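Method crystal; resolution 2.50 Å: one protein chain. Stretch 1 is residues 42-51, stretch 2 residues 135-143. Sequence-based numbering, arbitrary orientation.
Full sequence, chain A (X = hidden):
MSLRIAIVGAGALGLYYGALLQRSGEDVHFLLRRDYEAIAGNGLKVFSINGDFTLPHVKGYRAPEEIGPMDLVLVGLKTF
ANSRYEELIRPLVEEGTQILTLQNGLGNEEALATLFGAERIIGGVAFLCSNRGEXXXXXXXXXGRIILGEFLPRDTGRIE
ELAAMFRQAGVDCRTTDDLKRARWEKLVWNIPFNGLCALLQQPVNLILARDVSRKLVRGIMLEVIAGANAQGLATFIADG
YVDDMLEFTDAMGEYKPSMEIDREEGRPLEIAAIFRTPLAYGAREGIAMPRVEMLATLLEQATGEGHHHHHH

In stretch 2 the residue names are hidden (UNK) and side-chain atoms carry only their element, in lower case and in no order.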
# COMPACT_ATOMS: atom_id res chain seq x y z
N ASN A 42 -32.21 -14.93 -2.56
CA ASN A 42 -31.32 -15.20 -1.43
C ASN A 42 -30.86 -13.98 -0.64
O ASN A 42 -30.66 -14.06 0.58
CB ASN A 42 -30.10 -16.00 -1.89
CG ASN A 42 -30.32 -17.50 -1.82
OD1 ASN A 42 -30.29 -18.18 -2.85
ND2 ASN A 42 -30.53 -18.02 -0.62
N GLY A 43 -30.69 -12.85 -1.33
CA GLY A 43 -30.00 -11.69 -0.76
C GLY A 43 -28.56 -11.72 -1.21
O GLY A 43 -28.13 -12.66 -1.88
N LEU A 44 -27.79 -10.69 -0.86
CA LEU A 44 -26.39 -10.63 -1.25
C LEU A 44 -25.42 -10.90 -0.10
O LEU A 44 -25.67 -10.51 1.04
CB LEU A 44 -26.05 -9.33 -2.01
CG LEU A 44 -26.22 -7.95 -1.37
CD1 LEU A 44 -24.90 -7.43 -0.83
CD2 LEU A 44 -26.79 -6.98 -2.37
N LYS A 45 -24.31 -11.56 -0.43
CA LYS A 45 -23.27 -11.89 0.54
C LYS A 45 -22.06 -11.00 0.30
O LYS A 45 -21.55 -10.91 -0.81
CB LYS A 45 -22.85 -13.36 0.41
CG LYS A 45 -23.99 -14.36 0.52
CD LYS A 45 -23.45 -15.73 0.90
CE LYS A 45 -24.55 -16.64 1.41
NZ LYS A 45 -24.00 -17.85 2.08
N VAL A 46 -21.60 -10.33 1.36
CA VAL A 46 -20.40 -9.52 1.28
C VAL A 46 -19.26 -10.22 2.00
O VAL A 46 -19.34 -10.49 3.20
CB VAL A 46 -20.60 -8.09 1.86
CG1 VAL A 46 -19.30 -7.30 1.85
CG2 VAL A 46 -21.65 -7.35 1.06
N PHE A 47 -18.21 -10.53 1.26
CA PHE A 47 -17.00 -11.10 1.83
C PHE A 47 -15.96 -9.99 1.92
O PHE A 47 -15.66 -9.33 0.93
CB PHE A 47 -16.50 -12.28 0.99
CG PHE A 47 -17.54 -13.35 0.78
CD1 PHE A 47 -18.21 -13.45 -0.43
CD2 PHE A 47 -17.85 -14.24 1.80
CE1 PHE A 47 -19.18 -14.43 -0.63
CE2 PHE A 47 -18.82 -15.23 1.61
CZ PHE A 47 -19.49 -15.32 0.40
N SER A 48 -15.44 -9.78 3.12
CA SER A 48 -14.45 -8.73 3.35
C SER A 48 -13.21 -9.26 4.04
O SER A 48 -13.20 -10.37 4.59
CB SER A 48 -15.05 -7.60 4.20
OG SER A 48 -15.97 -6.83 3.45
N ILE A 49 -12.16 -8.45 4.02
CA ILE A 49 -10.99 -8.67 4.86
C ILE A 49 -11.33 -8.26 6.29
O ILE A 49 -10.71 -8.72 7.25
CB ILE A 49 -9.78 -7.87 4.34
CG1 ILE A 49 -10.21 -6.46 3.92
CG2 ILE A 49 -9.13 -8.60 3.17
CD1 ILE A 49 -9.12 -5.43 4.03
N ASN A 50 -12.33 -7.39 6.42
CA ASN A 50 -12.82 -6.91 7.71
C ASN A 50 -13.99 -7.75 8.24
O ASN A 50 -14.91 -7.22 8.86
CB ASN A 50 -13.26 -5.44 7.58
CG ASN A 50 -12.14 -4.53 7.11
OD1 ASN A 50 -10.96 -4.85 7.25
ND2 ASN A 50 -12.52 -3.39 6.55
N GLY A 51 -13.95 -9.05 7.98
CA GLY A 51 -15.01 -9.97 8.40
C GLY A 51 -16.22 -9.94 7.48
O GLY A 51 -16.73 -8.87 7.14
N UNK A 135 -23.18 -14.00 -8.94
CA UNK A 135 -24.38 -13.16 -8.90
C UNK A 135 -24.99 -12.93 -7.52
O UNK A 135 -25.76 -13.76 -7.02
c UNK A 135 -25.32 -13.90 -9.85
c UNK A 135 -22.95 -14.44 -10.33
c UNK A 135 -24.36 -14.52 -10.90
N UNK A 136 -24.60 -11.82 -6.89
CA UNK A 136 -25.01 -11.51 -5.53
C UNK A 136 -23.92 -11.79 -4.51
O UNK A 136 -24.21 -12.07 -3.35
N UNK A 137 -22.67 -11.73 -4.96
CA UNK A 137 -21.52 -11.89 -4.08
C UNK A 137 -20.49 -10.79 -4.32
O UNK A 137 -19.94 -10.67 -5.42
o UNK A 137 -21.53 -16.72 -3.03
c UNK A 137 -21.67 -14.40 -3.55
c UNK A 137 -20.94 -15.74 -3.53
c UNK A 137 -20.88 -13.28 -4.22
o UNK A 137 -19.78 -15.81 -4.01
N UNK A 138 -20.26 -9.98 -3.29
CA UNK A 138 -19.31 -8.87 -3.35
C UNK A 138 -18.07 -9.23 -2.54
O UNK A 138 -18.18 -9.65 -1.38
c UNK A 138 -19.92 -7.58 -2.76
c UNK A 138 -21.38 -7.44 -3.16
c UNK A 138 -19.12 -6.36 -3.19
N UNK A 139 -16.90 -9.07 -3.14
CA UNK A 139 -15.63 -9.32 -2.44
C UNK A 139 -14.87 -8.01 -2.24
O UNK A 139 -14.63 -7.28 -3.19
n UNK A 139 -15.73 -13.87 -3.00
c UNK A 139 -16.74 -13.35 -3.66
n UNK A 139 -16.51 -12.05 -3.81
c UNK A 139 -15.31 -11.73 -3.20
c UNK A 139 -14.76 -10.34 -3.19
c UNK A 139 -14.82 -12.89 -2.70
N UNK A 140 -14.51 -7.73 -0.99
CA UNK A 140 -13.77 -6.52 -0.63
C UNK A 140 -12.38 -6.90 -0.14
O UNK A 140 -12.23 -7.46 0.95
c UNK A 140 -14.55 -5.73 0.44
c UNK A 140 -12.75 -3.82 2.95
n UNK A 140 -12.44 -3.09 1.90
n UNK A 140 -13.52 -4.82 2.56
c UNK A 140 -13.71 -4.74 1.20
c UNK A 140 -13.03 -3.64 0.79
N UNK A 141 -11.38 -6.58 -0.95
CA UNK A 141 -10.01 -7.04 -0.71
C UNK A 141 -9.14 -6.04 0.04
O UNK A 141 -8.09 -6.40 0.57
c UNK A 141 -9.24 -8.60 -4.26
c UNK A 141 -9.34 -7.44 -2.03
c UNK A 141 -10.53 -9.67 -2.38
c UNK A 141 -10.09 -8.35 -3.02
N UNK A 142 -9.58 -4.78 0.08
CA UNK A 142 -8.83 -3.72 0.76
C UNK A 142 -9.43 -2.34 0.60
O UNK A 142 -10.31 -2.12 -0.23
N UNK A 143 -8.93 -1.41 1.43
CA UNK A 143 -9.27 0.01 1.39
C UNK A 143 -10.77 0.29 1.46
O UNK A 143 -11.50 -0.41 2.17
c UNK A 143 -8.61 0.70 0.18

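Position 135 carries three side-chain carbons that close a ring onto its own backbone N, and none comes within 8 Å of stretch 1. Ring closure onto N identifies Pro135.

Position 136 has no side-chain atoms. Its carbonyl O accepts a hydrogen bond from Lys45 N (3.0 Å, angle 167°) and lies 3.4 Å from Leu44 CA. With phi/psi of 102/26, a CB would be jammed against the carbonyl O of the preceding residue, so the backbone agrees with the empty site: Gly136.

Position 137 shows three carbons in a row, the third carrying two oxygens. That terminal carbon sits 3.6 Å from Phe47 CE1, at the edge of the ring and near its plane. An unbranched chain ending in a carboxylate is Glu137. Its CA also approaches Lys45 O at 3.4 Å, with 149° at the hydrogen, a CA-H...O contact.

Position 138 has one carbon bearing two more, a fork directly at CB. The CB is 4.2 Å from Val46 CG2, and one branch is 4.2 Å from Leu44 CD1. Three carbons forked at CB, with no heteroatom, define Val138. Its backbone is bonded on both counts: N donates to Lys45 O (2.9 Å, 165°), and O accepts from Phe47 N (2.8 Å, 165°).

Position 139 has one carbon leading to a five-membered ring of three carbons and two nitrogens, with Phe47 CD1 over one face, 3.6 Å from a ring carbon. An imidazole identifies His139, and that carbon is CE1. The two ring centroids are 5.0 Å apart and the planes meet at 43°, an oblique pairing.

Position 140 repeats that pattern, one carbon and a ring of three carbons and two nitrogens, but its CB points to the face that holds Val46 and Ser48. One ring nitrogen is 3.3 Å from Ser48 OG, and a ring carbon is 3.8 Å from Ile49 CG1. This is His140. Ser48 OG donates a weak hydrogen bond to ND1, while NE2 donates to the carbonyl O of position 143 at 2.9 Å, so the ring links stretch 1 to the end of its own stretch.

Position 141 has four carbons forked at the second, its CA-to-CB bond pointing away from stretch 1; the fork after CB gives Leu141. Its backbone O is 3.6 Å from Ile49 CG2.

Position 142 lacks side-chain atoms and is Gly142, whose CA lies 3.7 Å from Ile49 CD1. Position 143 has a single carbon, CB, 7.3 Å from Ile49 CD1: Ala143.

The contact is a parallel strand pairing, with axes 4.7 Å apart at 16°. Its ladder alternates, Lys45 and Phe47 each using N and O, and ends with His140 N donating to Phe47 O (2.8 Å, 164°) and a weak, bent bond from Ile49 N to His140 O (3.2 Å, 133°). Side chains alternate too: Lys45, Phe47, Glu137 and His139 share one face, Val46, Ser48, Val138 and His140 the other. Altogether 611 Å² is buried, summed over both stretches.

Stretch 2, residues 135-143: PGEVHHLGA
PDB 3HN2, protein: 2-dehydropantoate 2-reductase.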